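Long-range contacts in endonuclease 8-like 3 (Homo sapiens, PDB 7JL5), which belongs to the endonuclease VIII-like protein family and in this fragment folds as two GRF-type zinc fingers, each holding a zinc ion: residues S11-L16 / C36-E41; R31-C36 / G45-A50; F56-K61 / Q89-Q94; T64-L69 / F79-L84. All blocks are in the same frame, centred on the assembly; numbering follows the deposited sequence.

Contact 1 of 4, residues S11-L16 / C36-E41; sequences SKHNRL and CPLPRE. With ZN (zinc ion), chain C.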
loop_
_atom_site.group_PDB
_atom_site.type_symbol
_atom_site.label_atom_id
_atom_site.label_comp_id
_atom_site.label_asym_id
_atom_site.label_seq_id
_atom_site.Cartn_x
_atom_site.Cartn_y
_atom_site.Cartn_z
ATOM N N SER A 11 12.648 -6.918 -11.030
ATOM C CA SER A 11 13.674 -6.839 -12.063
ATOM C C SER A 11 13.984 -8.203 -12.670
ATOM O O SER A 11 14.039 -8.339 -13.897
ATOM C CB SER A 11 14.943 -6.211 -11.483
ATOM O OG SER A 11 15.117 -6.585 -10.129
ATOM N N LYS A 12 14.194 -9.217 -11.828
ATOM C CA LYS A 12 14.449 -10.561 -12.335
ATOM C C LYS A 12 13.350 -10.991 -13.299
ATOM O O LYS A 12 13.623 -11.399 -14.434
ATOM C CB LYS A 12 14.563 -11.546 -11.171
ATOM N N HIS A 13 12.100 -10.912 -12.860
ATOM C CA HIS A 13 10.943 -11.127 -13.714
ATOM C C HIS A 13 10.301 -9.776 -13.988
ATOM O O HIS A 13 10.208 -8.933 -13.092
ATOM C CB HIS A 13 9.932 -12.064 -13.055
ATOM C CG HIS A 13 10.544 -13.029 -12.089
ATOM N ND1 HIS A 13 10.210 -13.055 -10.754
ATOM C CD2 HIS A 13 11.478 -13.996 -12.262
ATOM C CE1 HIS A 13 10.906 -13.999 -10.144
ATOM N NE2 HIS A 13 11.682 -14.584 -11.038
ATOM N N ASN A 14 9.873 -9.559 -15.228
ATOM C CA ASN A 14 9.261 -8.284 -15.598
ATOM C C ASN A 14 7.750 -8.334 -15.356
ATOM O O ASN A 14 6.935 -8.144 -16.257
ATOM C CB ASN A 14 9.587 -7.952 -17.049
ATOM C CG ASN A 14 9.349 -6.497 -17.381
ATOM O OD1 ASN A 14 8.481 -6.167 -18.189
ATOM N ND2 ASN A 14 10.116 -5.614 -16.755
ATOM N N ARG A 15 7.385 -8.585 -14.099
ATOM C CA ARG A 15 6.008 -8.871 -13.723
ATOM C C ARG A 15 5.505 -7.866 -12.697
ATOM O O ARG A 15 6.258 -7.421 -11.824
ATOM C CB ARG A 15 5.890 -10.301 -13.177
ATOM C CG ARG A 15 6.288 -11.364 -14.195
ATOM C CD ARG A 15 5.908 -12.763 -13.739
ATOM N NE ARG A 15 4.698 -13.249 -14.400
ATOM C CZ ARG A 15 3.469 -13.154 -13.897
ATOM N NH1 ARG A 15 3.262 -12.588 -12.715
ATOM N NH2 ARG A 15 2.439 -13.632 -14.582
ATOM N N LEU A 16 4.224 -7.518 -12.810
ATOM C CA LEU A 16 3.638 -6.477 -11.974
ATOM C C LEU A 16 3.609 -6.900 -10.511
ATOM O O LEU A 16 3.097 -7.971 -10.170
ATOM C CB LEU A 16 2.224 -6.150 -12.450
ATOM C CG LEU A 16 2.088 -5.036 -13.487
ATOM C CD1 LEU A 16 0.646 -4.936 -13.956
ATOM C CD2 LEU A 16 2.557 -3.705 -12.925
ATOM N N CYS A 36 7.358 -9.151 -5.238
ATOM C CA CYS A 36 7.203 -10.037 -6.381
ATOM C C CYS A 36 5.820 -10.689 -6.362
ATOM O O CYS A 36 5.319 -11.056 -5.292
ATOM C CB CYS A 36 8.294 -11.110 -6.365
ATOM S SG CYS A 36 8.389 -12.135 -7.845
ATOM N N PRO A 37 5.177 -10.847 -7.522
ATOM C CA PRO A 37 3.817 -11.401 -7.555
ATOM C C PRO A 37 3.720 -12.915 -7.663
ATOM O O PRO A 37 2.604 -13.444 -7.576
ATOM C CB PRO A 37 3.229 -10.745 -8.817
ATOM C CG PRO A 37 4.414 -10.646 -9.736
ATOM C CD PRO A 37 5.605 -10.345 -8.843
ATOM N N LEU A 38 4.828 -13.620 -7.850
ATOM C CA LEU A 38 4.792 -15.058 -8.071
ATOM C C LEU A 38 4.564 -15.795 -6.758
ATOM O O LEU A 38 4.605 -15.204 -5.678
ATOM C CB LEU A 38 6.094 -15.506 -8.728
ATOM C CG LEU A 38 6.481 -14.762 -10.008
ATOM C CD1 LEU A 38 7.697 -15.403 -10.660
ATOM C CD2 LEU A 38 5.309 -14.714 -10.978
ATOM N N PRO A 39 4.301 -17.103 -6.820
ATOM C CA PRO A 39 4.158 -17.883 -5.587
ATOM C C PRO A 39 5.385 -17.745 -4.699
ATOM O O PRO A 39 6.456 -17.315 -5.134
ATOM C CB PRO A 39 3.993 -19.321 -6.093
ATOM C CG PRO A 39 3.438 -19.170 -7.468
ATOM C CD PRO A 39 4.060 -17.919 -8.022
ATOM N N ARG A 40 5.215 -18.126 -3.429
ATOM C CA ARG A 40 6.304 -18.003 -2.464
ATOM C C ARG A 40 7.595 -18.615 -2.990
ATOM O O ARG A 40 8.686 -18.117 -2.691
ATOM C CB ARG A 40 5.908 -18.653 -1.137
ATOM N N GLU A 41 7.494 -19.690 -3.767
ATOM C CA GLU A 41 8.647 -20.267 -4.442
ATOM C C GLU A 41 8.878 -19.547 -5.765
ATOM O O GLU A 41 7.926 -19.149 -6.443
ATOM C CB GLU A 41 8.441 -21.762 -4.685
HETATM ZN ZN ZN C . 10.027 -11.255 -9.387
#
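The imidazole of His13 carries the CD1 methyl of Leu38 on one face and the sulfur of Cys36 at its edge. Leu38 CD1 lies 3.7 Å from the centroid of the His13 ring, a CH-pi contact displaced toward ND1 and CE1. On the opposite face sits CB of Lys12, also toward the rim. Cys36 SG lies in the plane of the imidazole, 3.6 Å from His13 ND1. The shared metal brings these two atoms together. His13 ND1 binds the zinc ion at 2.3 Å, and Cys36 SG binds it at 2.4 Å. Cys10 and Cys44 complete the site.

The guanidinium of Arg15 has Pro37 CG at its edge, in plane, 3.7 Å from NH1 of Arg15. Leu38 CD2 approaches the same group obliquely and also touches CD of Arg15. A bend at chi3 (102°) places Arg15 NE near this methyl. Leu38 therefore serves two neighbours, with CD1 on the imidazole and CD2 on the arginine. The carbonyl O of Leu16 adds a contact with the Pro37 ring, which is poorly ordered. No hydrogen bond joins the two segments.

Both segments are loops. Residues 11-16 precede strand 18-21, and residues 36-41 follow strand 32-35 and lead toward strand 47-49. No helix is present. The metal lies where these loops meet, just past the end of strand 32-35, the middle strand of a three-stranded antiparallel sheet.

Contact 2 of 4, residues R31-C36 / G45-A50; sequences RQFYAC and GFFEWA. With ZN (zinc ion), chain C.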
loop_
_atom_site.group_PDB
_atom_site.type_symbol
_atom_site.label_atom_id
_atom_site.label_comp_id
_atom_site.label_asym_id
_atom_site.label_seq_id
_atom_site.Cartn_x
_atom_site.Cartn_y
_atom_site.Cartn_z
ATOM N N ARG A 31 2.836 -0.705 7.039
ATOM C CA ARG A 31 3.402 -0.009 5.891
ATOM C C ARG A 31 3.374 -0.917 4.669
ATOM O O ARG A 31 3.770 -2.085 4.737
ATOM C CB ARG A 31 4.831 0.442 6.183
ATOM C CG ARG A 31 5.385 1.391 5.130
ATOM C CD ARG A 31 6.776 1.893 5.486
ATOM N NE ARG A 31 7.293 2.813 4.476
ATOM C CZ ARG A 31 8.554 3.233 4.420
ATOM N NH1 ARG A 31 9.436 2.811 5.315
ATOM N NH2 ARG A 31 8.934 4.069 3.464
ATOM N N GLN A 32 2.909 -0.376 3.549
ATOM C CA GLN A 32 2.716 -1.149 2.333
ATOM C C GLN A 32 3.971 -1.117 1.472
ATOM O O GLN A 32 4.713 -0.130 1.451
ATOM C CB GLN A 32 1.526 -0.600 1.544
ATOM C CG GLN A 32 0.302 -0.314 2.399
ATOM C CD GLN A 32 -0.766 0.462 1.652
ATOM O OE1 GLN A 32 -0.544 1.596 1.226
ATOM N NE2 GLN A 32 -1.932 -0.149 1.487
ATOM N N PHE A 33 4.202 -2.214 0.754
ATOM C CA PHE A 33 5.377 -2.332 -0.095
ATOM C C PHE A 33 5.069 -3.225 -1.287
ATOM O O PHE A 33 4.336 -4.209 -1.165
ATOM C CB PHE A 33 6.572 -2.892 0.687
ATOM C CG PHE A 33 6.361 -4.289 1.197
ATOM C CD1 PHE A 33 5.718 -4.509 2.404
ATOM C CD2 PHE A 33 6.802 -5.382 0.469
ATOM C CE1 PHE A 33 5.520 -5.792 2.874
ATOM C CE2 PHE A 33 6.606 -6.669 0.936
ATOM C CZ PHE A 33 5.964 -6.874 2.139
ATOM N N TYR A 34 5.635 -2.869 -2.436
ATOM C CA TYR A 34 5.547 -3.700 -3.624
ATOM C C TYR A 34 6.544 -4.847 -3.540
ATOM O O TYR A 34 7.714 -4.653 -3.178
ATOM C CB TYR A 34 5.816 -2.875 -4.880
ATOM C CG TYR A 34 4.790 -1.802 -5.130
ATOM C CD1 TYR A 34 3.453 -2.125 -5.315
ATOM C CD2 TYR A 34 5.156 -0.465 -5.190
ATOM C CE1 TYR A 34 2.508 -1.148 -5.547
ATOM C CE2 TYR A 34 4.218 0.521 -5.423
ATOM C CZ TYR A 34 2.895 0.173 -5.600
ATOM O OH TYR A 34 1.953 1.150 -5.832
ATOM N N ALA A 35 6.066 -6.040 -3.894
ATOM C CA ALA A 35 6.854 -7.259 -3.834
ATOM C C ALA A 35 6.536 -8.124 -5.045
ATOM O O ALA A 35 5.570 -7.883 -5.777
ATOM C CB ALA A 35 6.585 -8.037 -2.539
ATOM N N CYS A 36 7.358 -9.151 -5.238
ATOM C CA CYS A 36 7.203 -10.037 -6.381
ATOM C C CYS A 36 5.820 -10.689 -6.362
ATOM O O CYS A 36 5.319 -11.056 -5.292
ATOM C CB CYS A 36 8.294 -11.110 -6.365
ATOM S SG CYS A 36 8.389 -12.135 -7.845
ATOM N N GLY A 45 13.530 -11.599 -4.498
ATOM C CA GLY A 45 13.591 -10.845 -3.265
ATOM C C GLY A 45 13.238 -9.382 -3.434
ATOM O O GLY A 45 13.644 -8.547 -2.621
ATOM N N PHE A 46 12.480 -9.060 -4.480
ATOM C CA PHE A 46 12.132 -7.671 -4.742
ATOM C C PHE A 46 11.401 -7.076 -3.545
ATOM O O PHE A 46 10.637 -7.752 -2.852
ATOM C CB PHE A 46 11.258 -7.560 -5.991
ATOM C CG PHE A 46 11.129 -6.158 -6.514
ATOM C CD1 PHE A 46 12.113 -5.618 -7.327
ATOM C CD2 PHE A 46 10.029 -5.378 -6.195
ATOM C CE1 PHE A 46 12.002 -4.328 -7.812
ATOM C CE2 PHE A 46 9.915 -4.086 -6.676
ATOM C CZ PHE A 46 10.902 -3.561 -7.487
ATOM N N PHE A 47 11.648 -5.792 -3.302
ATOM C CA PHE A 47 11.027 -5.093 -2.179
ATOM C C PHE A 47 11.174 -3.602 -2.418
ATOM O O PHE A 47 12.303 -3.100 -2.477
ATOM C CB PHE A 47 11.680 -5.499 -0.856
ATOM C CG PHE A 47 11.024 -4.898 0.354
ATOM C CD1 PHE A 47 11.269 -3.583 0.710
ATOM C CD2 PHE A 47 10.166 -5.649 1.138
ATOM C CE1 PHE A 47 10.665 -3.027 1.819
ATOM C CE2 PHE A 47 9.562 -5.098 2.251
ATOM C CZ PHE A 47 9.812 -3.785 2.591
ATOM N N GLU A 48 10.055 -2.892 -2.554
ATOM C CA GLU A 48 10.105 -1.446 -2.757
ATOM C C GLU A 48 8.981 -0.785 -1.976
ATOM O O GLU A 48 7.808 -1.057 -2.230
ATOM C CB GLU A 48 9.995 -1.094 -4.244
ATOM C CG GLU A 48 10.719 0.185 -4.634
ATOM C CD GLU A 48 12.228 0.017 -4.648
ATOM O OE1 GLU A 48 12.701 -1.139 -4.715
ATOM O OE2 GLU A 48 12.943 1.040 -4.593
ATOM N N TRP A 49 9.334 0.092 -1.040
ATOM C CA TRP A 49 8.315 0.793 -0.269
ATOM C C TRP A 49 7.372 1.541 -1.203
ATOM O O TRP A 49 7.809 2.278 -2.092
ATOM C CB TRP A 49 8.965 1.754 0.721
ATOM C CG TRP A 49 9.688 1.045 1.820
ATOM C CD1 TRP A 49 11.023 1.093 2.086
ATOM C CD2 TRP A 49 9.114 0.167 2.796
ATOM N NE1 TRP A 49 11.317 0.305 3.172
ATOM C CE2 TRP A 49 10.162 -0.275 3.626
ATOM C CE3 TRP A 49 7.816 -0.287 3.050
ATOM C CZ2 TRP A 49 9.954 -1.149 4.690
ATOM C CZ3 TRP A 49 7.611 -1.154 4.108
ATOM C CH2 TRP A 49 8.674 -1.573 4.917
ATOM N N ALA A 50 6.068 1.346 -0.995
ATOM C CA ALA A 50 5.078 1.889 -1.915
ATOM C C ALA A 50 4.730 3.340 -1.612
ATOM O O ALA A 50 4.372 4.086 -2.530
ATOM C CB ALA A 50 3.804 1.040 -1.872
HETATM ZN ZN ZN C . 10.027 -11.255 -9.387
#
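Strands 32-35 and 47-49 form an antiparallel beta hairpin of the first GRF zinc finger. Tyr34 and Glu48 make a hydrogen-bonded pair. Tyr34 N donates to Glu48 O at 2.8 Å, and Glu48 N returns a bond to Tyr34 O at 3.0 Å. Ala50 N donates to Gln32 O at 3.2 Å, nearly straight at 168°.

Phe33 and Trp49 form a non-hydrogen-bonded pair, and their side chains share a sheet face with Phe47. The Phe33 and Phe47 rings make an offset stack, with centroids 4.4 Å apart. Phe33 CG sits between the backbone N and carbonyl carbon (chi1 63°), and its ring meets Phe47 CE2 over one face. The Trp49 indole is sandwiched. Phe47 CE1 lies over one face, and the Arg31 guanidinium lies flat on the other. Arg31 CZ is 3.7 Å from the centroid of the Trp49 five-membered ring, a cation-pi contact. On the face of Tyr34, CB of Ala50 makes a CH-pi contact with the ring.

Arg31 NE also forms a salt bridge with Asp51. The guanidinium is thus held by an aromatic face and by a carboxylate, which would probably fix its plane and balance part of its charge.

Contact 3 of 4, residues F56-K61 / Q89-Q94; sequences FCNHGK and QCNFFQ. With ZN (zinc ion), chain D.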
loop_
_atom_site.group_PDB
_atom_site.type_symbol
_atom_site.label_atom_id
_atom_site.label_comp_id
_atom_site.label_asym_id
_atom_site.label_seq_id
_atom_site.Cartn_x
_atom_site.Cartn_y
_atom_site.Cartn_z
ATOM N N PHE A 56 0.204 13.030 2.084
ATOM C CA PHE A 56 0.277 13.118 3.535
ATOM C C PHE A 56 -1.114 13.405 4.086
ATOM O O PHE A 56 -1.817 14.285 3.578
ATOM C CB PHE A 56 1.249 14.215 3.971
ATOM C CG PHE A 56 2.674 13.956 3.579
ATOM C CD1 PHE A 56 3.519 13.242 4.413
ATOM C CD2 PHE A 56 3.173 14.430 2.377
ATOM C CE1 PHE A 56 4.830 13.002 4.055
ATOM C CE2 PHE A 56 4.484 14.193 2.014
ATOM C CZ PHE A 56 5.314 13.480 2.855
ATOM N N CYS A 57 -1.510 12.660 5.115
ATOM C CA CYS A 57 -2.778 12.928 5.773
ATOM C C CYS A 57 -2.650 14.191 6.625
ATOM O O CYS A 57 -1.594 14.829 6.693
ATOM C CB CYS A 57 -3.212 11.730 6.615
ATOM S SG CYS A 57 -2.337 11.533 8.182
ATOM N N ASN A 58 -3.744 14.559 7.289
ATOM C CA ASN A 58 -3.762 15.805 8.045
ATOM C C ASN A 58 -2.925 15.742 9.315
ATOM O O ASN A 58 -2.701 16.788 9.934
ATOM C CB ASN A 58 -5.205 16.178 8.375
ATOM C CG ASN A 58 -6.000 16.553 7.140
ATOM O OD1 ASN A 58 -7.023 15.941 6.834
ATOM N ND2 ASN A 58 -5.523 17.558 6.414
ATOM N N HIS A 59 -2.458 14.560 9.715
ATOM C CA HIS A 59 -1.511 14.459 10.816
ATOM C C HIS A 59 -0.086 14.796 10.398
ATOM O O HIS A 59 0.777 14.963 11.268
ATOM C CB HIS A 59 -1.512 13.048 11.409
ATOM C CG HIS A 59 -2.680 12.753 12.295
ATOM N ND1 HIS A 59 -3.709 11.919 11.915
ATOM C CD2 HIS A 59 -2.972 13.163 13.552
ATOM C CE1 HIS A 59 -4.589 11.834 12.898
ATOM N NE2 HIS A 59 -4.167 12.583 13.900
ATOM N N GLY A 60 0.182 14.891 9.099
ATOM C CA GLY A 60 1.535 14.976 8.605
ATOM C C GLY A 60 2.180 13.641 8.313
ATOM O O GLY A 60 3.377 13.603 8.004
ATOM N N LYS A 61 1.425 12.550 8.393
ATOM C CA LYS A 61 1.938 11.205 8.186
ATOM C C LYS A 61 1.576 10.705 6.792
ATOM O O LYS A 61 0.605 11.156 6.181
ATOM C CB LYS A 61 1.378 10.252 9.246
ATOM C CG LYS A 61 1.828 10.592 10.658
ATOM C CD LYS A 61 1.094 9.780 11.714
ATOM C CE LYS A 61 1.805 9.888 13.058
ATOM N NZ LYS A 61 0.930 9.535 14.211
ATOM N N GLN A 89 -8.088 8.149 13.463
ATOM C CA GLN A 89 -7.880 8.633 12.105
ATOM C C GLN A 89 -8.265 10.102 11.990
ATOM O O GLN A 89 -9.241 10.555 12.594
ATOM C CB GLN A 89 -8.710 7.815 11.114
ATOM C CG GLN A 89 -8.052 6.548 10.613
ATOM C CD GLN A 89 -8.797 5.945 9.438
ATOM O OE1 GLN A 89 -9.774 5.215 9.614
ATOM N NE2 GLN A 89 -8.347 6.259 8.230
ATOM N N CYS A 90 -7.493 10.848 11.203
ATOM C CA CYS A 90 -7.911 12.179 10.788
ATOM C C CYS A 90 -8.957 12.015 9.684
ATOM O O CYS A 90 -9.423 10.908 9.400
ATOM C CB CYS A 90 -6.716 13.014 10.337
ATOM S SG CYS A 90 -5.981 12.520 8.767
ATOM N N ASN A 91 -9.325 13.113 9.030
ATOM C CA ASN A 91 -10.395 13.105 8.043
ATOM C C ASN A 91 -9.880 13.136 6.609
ATOM O O ASN A 91 -10.665 13.381 5.687
ATOM C CB ASN A 91 -11.333 14.290 8.288
ATOM C CG ASN A 91 -10.662 15.627 8.039
ATOM O OD1 ASN A 91 -9.756 16.028 8.770
ATOM N ND2 ASN A 91 -11.110 16.327 7.003
ATOM N N PHE A 92 -8.593 12.877 6.398
ATOM C CA PHE A 92 -8.012 12.972 5.065
ATOM C C PHE A 92 -8.558 11.880 4.153
ATOM O O PHE A 92 -8.643 10.711 4.540
ATOM C CB PHE A 92 -6.486 12.877 5.153
ATOM C CG PHE A 92 -5.801 12.816 3.815
ATOM C CD1 PHE A 92 -5.633 13.960 3.053
ATOM C CD2 PHE A 92 -5.312 11.616 3.325
ATOM C CE1 PHE A 92 -5.002 13.908 1.824
ATOM C CE2 PHE A 92 -4.679 11.557 2.097
ATOM C CZ PHE A 92 -4.524 12.705 1.346
ATOM N N PHE A 93 -8.936 12.272 2.937
ATOM C CA PHE A 93 -9.309 11.336 1.888
ATOM C C PHE A 93 -8.898 11.937 0.551
ATOM O O PHE A 93 -9.003 13.151 0.355
ATOM C CB PHE A 93 -10.811 11.033 1.882
ATOM C CG PHE A 93 -11.252 10.210 0.705
ATOM C CD1 PHE A 93 -11.284 8.828 0.781
ATOM C CD2 PHE A 93 -11.621 10.818 -0.482
ATOM C CE1 PHE A 93 -11.683 8.071 -0.301
ATOM C CE2 PHE A 93 -12.017 10.066 -1.566
ATOM C CZ PHE A 93 -12.050 8.691 -1.476
ATOM N N GLN A 94 -8.447 11.084 -0.367
ATOM C CA GLN A 94 -7.993 11.548 -1.671
ATOM C C GLN A 94 -8.013 10.389 -2.655
ATOM O O GLN A 94 -7.449 9.326 -2.375
ATOM C CB GLN A 94 -6.583 12.142 -1.576
ATOM C CG GLN A 94 -6.037 12.665 -2.890
ATOM C CD GLN A 94 -4.694 13.351 -2.730
ATOM O OE1 GLN A 94 -4.567 14.329 -1.994
ATOM N NE2 GLN A 94 -3.681 12.835 -3.416
HETATM ZN ZN ZN D . -4.059 11.410 9.786
#
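The zinc-bound sulfur of Cys90 also accepts backbone N-H groups from both segments. Asn58 N reaches Cys90 SG across the contact at 3.4 Å, a weak hydrogen bond. Phe92 N donates to the same sulfur from its own segment at 3.5 Å. Cys57 SG has a similar role, taking the N-H of His59 at 3.4 Å. These bonds would probably temper the negative charge of the thiolates.

The metal joins the segments directly. Cys57 SG and Cys90 SG each bind the zinc ion at 2.4 Å, and His59 ND1 binds it at 2.2 Å. Cys82 is the fourth ligand. The edge of the His59 ring, at CE1, faces the backbone N of Cys90.

Away from the metal, Phe92 lays a ring face against residues 56-57. With CG anti to the backbone N (chi1 174°), the Phe92 ring turns this face to Cys57 CA, which stands 4.0 Å from the ring centroid in a CH-pi contact. The carbonyl O of Phe56 lies over the face toward the rim.

Residues Cys57 to Gly60 make a type I beta turn, closed by Gly60 N to Cys57 O. A turn carrying metal ligands, with N-H groups directed at bound sulfur, resembles the knuckles of zinc-ribbon proteins, consistent with the zinc-ribbon clan of GRF fingers.

Contact 4 of 4, residues T64-L69 / F79-L84; sequences TMKTVL and FFVCPL. With ZN (zinc ion), chain D.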
loop_
_atom_site.group_PDB
_atom_site.type_symbol
_atom_site.label_atom_id
_atom_site.label_comp_id
_atom_site.label_asym_id
_atom_site.label_seq_id
_atom_site.Cartn_x
_atom_site.Cartn_y
_atom_site.Cartn_z
ATOM N N THR A 64 -2.271 5.832 3.752
ATOM C CA THR A 64 -2.347 4.438 3.342
ATOM C C THR A 64 -3.321 4.303 2.180
ATOM O O THR A 64 -4.336 5.009 2.124
ATOM C CB THR A 64 -2.790 3.542 4.503
ATOM O OG1 THR A 64 -1.715 3.404 5.440
ATOM C CG2 THR A 64 -3.201 2.164 4.003
ATOM N N MET A 65 -3.010 3.393 1.261
ATOM C CA MET A 65 -3.795 3.192 0.051
ATOM C C MET A 65 -4.796 2.064 0.260
ATOM O O MET A 65 -4.446 1.000 0.780
ATOM C CB MET A 65 -2.886 2.873 -1.140
ATOM C CG MET A 65 -3.619 2.804 -2.475
ATOM S SD MET A 65 -2.640 2.076 -3.806
ATOM C CE MET A 65 -2.022 3.541 -4.630
ATOM N N LYS A 66 -6.038 2.308 -0.158
ATOM C CA LYS A 66 -7.103 1.322 -0.118
ATOM C C LYS A 66 -7.706 1.180 -1.510
ATOM O O LYS A 66 -7.535 2.047 -2.374
ATOM C CB LYS A 66 -8.217 1.714 0.864
ATOM C CG LYS A 66 -7.744 2.206 2.217
ATOM C CD LYS A 66 -7.212 1.075 3.072
ATOM C CE LYS A 66 -7.092 1.513 4.520
ATOM N NZ LYS A 66 -6.478 0.460 5.368
ATOM N N THR A 67 -8.437 0.088 -1.709
ATOM C CA THR A 67 -9.163 -0.161 -2.944
ATOM C C THR A 67 -10.642 -0.365 -2.642
ATOM O O THR A 67 -11.028 -0.736 -1.529
ATOM C CB THR A 67 -8.608 -1.385 -3.687
ATOM O OG1 THR A 67 -8.656 -2.534 -2.832
ATOM C CG2 THR A 67 -7.171 -1.141 -4.116
ATOM N N VAL A 68 -11.470 -0.113 -3.651
ATOM C CA VAL A 68 -12.915 -0.246 -3.511
ATOM C C VAL A 68 -13.303 -1.711 -3.666
ATOM O O VAL A 68 -12.946 -2.360 -4.656
ATOM C CB VAL A 68 -13.643 0.633 -4.540
ATOM C CG1 VAL A 68 -15.149 0.432 -4.439
ATOM C CG2 VAL A 68 -13.275 2.097 -4.342
ATOM N N LEU A 69 -14.039 -2.231 -2.689
ATOM C CA LEU A 69 -14.487 -3.618 -2.715
ATOM C C LEU A 69 -16.012 -3.704 -2.728
ATOM O O LEU A 69 -16.641 -3.621 -3.784
ATOM C CB LEU A 69 -13.929 -4.388 -1.515
ATOM C CG LEU A 69 -12.406 -4.506 -1.414
ATOM C CD1 LEU A 69 -12.009 -5.431 -0.269
ATOM C CD2 LEU A 69 -11.807 -4.983 -2.731
ATOM N N PHE A 79 -7.737 4.807 -3.291
ATOM C CA PHE A 79 -7.811 6.073 -2.574
ATOM C C PHE A 79 -6.847 6.040 -1.396
ATOM O O PHE A 79 -6.242 5.012 -1.092
ATOM C CB PHE A 79 -9.245 6.392 -2.118
ATOM C CG PHE A 79 -9.928 5.274 -1.376
ATOM C CD1 PHE A 79 -10.544 4.240 -2.063
ATOM C CD2 PHE A 79 -9.988 5.277 0.008
ATOM C CE1 PHE A 79 -11.187 3.220 -1.384
ATOM C CE2 PHE A 79 -10.635 4.262 0.692
ATOM C CZ PHE A 79 -11.233 3.232 -0.006
ATOM N N PHE A 80 -6.694 7.189 -0.743
ATOM C CA PHE A 80 -5.746 7.354 0.350
ATOM C C PHE A 80 -6.469 7.817 1.606
ATOM O O PHE A 80 -7.386 8.643 1.538
ATOM C CB PHE A 80 -4.644 8.354 -0.025
ATOM C CG PHE A 80 -3.801 7.917 -1.188
ATOM C CD1 PHE A 80 -2.813 6.962 -1.022
ATOM C CD2 PHE A 80 -3.997 8.459 -2.448
ATOM C CE1 PHE A 80 -2.037 6.557 -2.089
ATOM C CE2 PHE A 80 -3.223 8.059 -3.519
ATOM C CZ PHE A 80 -2.242 7.106 -3.339
ATOM N N VAL A 81 -6.051 7.283 2.755
ATOM C CA VAL A 81 -6.670 7.591 4.038
ATOM C C VAL A 81 -5.593 7.701 5.110
ATOM O O VAL A 81 -4.427 7.368 4.893
ATOM C CB VAL A 81 -7.716 6.531 4.450
ATOM C CG1 VAL A 81 -8.871 6.509 3.467
ATOM C CG2 VAL A 81 -7.066 5.159 4.547
ATOM N N CYS A 82 -6.005 8.176 6.281
ATOM C CA CYS A 82 -5.114 8.234 7.431
ATOM C C CYS A 82 -4.757 6.862 8.008
ATOM O O CYS A 82 -5.638 6.019 8.186
ATOM C CB CYS A 82 -5.794 8.979 8.577
ATOM S SG CYS A 82 -4.773 9.252 10.032
ATOM N N PRO A 83 -3.453 6.580 8.199
ATOM C CA PRO A 83 -3.065 5.223 8.612
ATOM C C PRO A 83 -3.052 4.860 10.089
ATOM O O PRO A 83 -2.209 4.058 10.505
ATOM C CB PRO A 83 -1.636 5.193 8.053
ATOM C CG PRO A 83 -1.128 6.573 8.427
ATOM C CD PRO A 83 -2.328 7.507 8.222
ATOM N N LEU A 84 -3.963 5.405 10.894
ATOM C CA LEU A 84 -3.814 5.326 12.341
ATOM C C LEU A 84 -4.849 4.466 13.053
ATOM O O LEU A 84 -4.683 4.203 14.250
ATOM C CB LEU A 84 -3.850 6.735 12.953
ATOM C CG LEU A 84 -2.568 7.560 12.864
ATOM C CD1 LEU A 84 -2.696 8.808 13.725
ATOM C CD2 LEU A 84 -1.356 6.748 13.282
HETATM ZN ZN ZN D . -4.059 11.410 9.786
#
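Strands 64-67 and 78-81 pair here as an antiparallel beta hairpin in the second GRF zinc finger. Four backbone hydrogen bonds hold it. Thr64 N to Val81 O and Val81 N to Thr64 O are both 2.9 Å. Lys66 and Phe79 exchange a second such pair through their own N and O atoms. The short strand segments twist against each other, with 133° between their directions.

Side chains meet on both faces. On one, Lys66 CB stands over the Phe79 ring, 3.8 Å from its centroid, in a CH-pi contact. Val68 CG2 comes to the edge of the same ring, 3.8 Å from Phe79 CE1. Lys66 CE rests 3.6 Å from Val81 CG2, and the two side chains cross at about a right angle. Beyond Val81, the Thr64 hydroxyl OG1 packs against CB of Pro83.

On the other face, Met65 CE touches the Phe80 ring obliquely, 3.8 Å from CZ of Phe80. Phe54 lies against both of these residues.

Just past the strand, Cys82 SG binds the zinc ion at 2.3 Å, with Cys57, His59 and Cys90 as the other ligands. A hairpin whose second strand runs straight into a metal-binding cysteine is a feature of the zinc-ribbon fold.

How the contacts relate
Contacts 1 and 2 belong to the first GRF finger, and contacts 3 and 4 to the second. The first two close before the others open, so the fingers follow in series. Contacts 1 and 2 share Cys36 and one zinc ion, with centres about 11 Å apart, and their segments alternate along the chain. Contacts 3 and 4 have centres about 10 Å apart and share the other zinc ion; contact 4 is nested within the loop closed by contact 3. Gln94 O probably accepts a hydrogen bond from Phe80 N, joining strands 93-95 and 78-81. Each finger pairs a three-stranded antiparallel sheet with a metal site. The fingers touch where Gln32 NE2 meets Met65 O, while contacts 1 and 3 lie about 32 Å apart between centres.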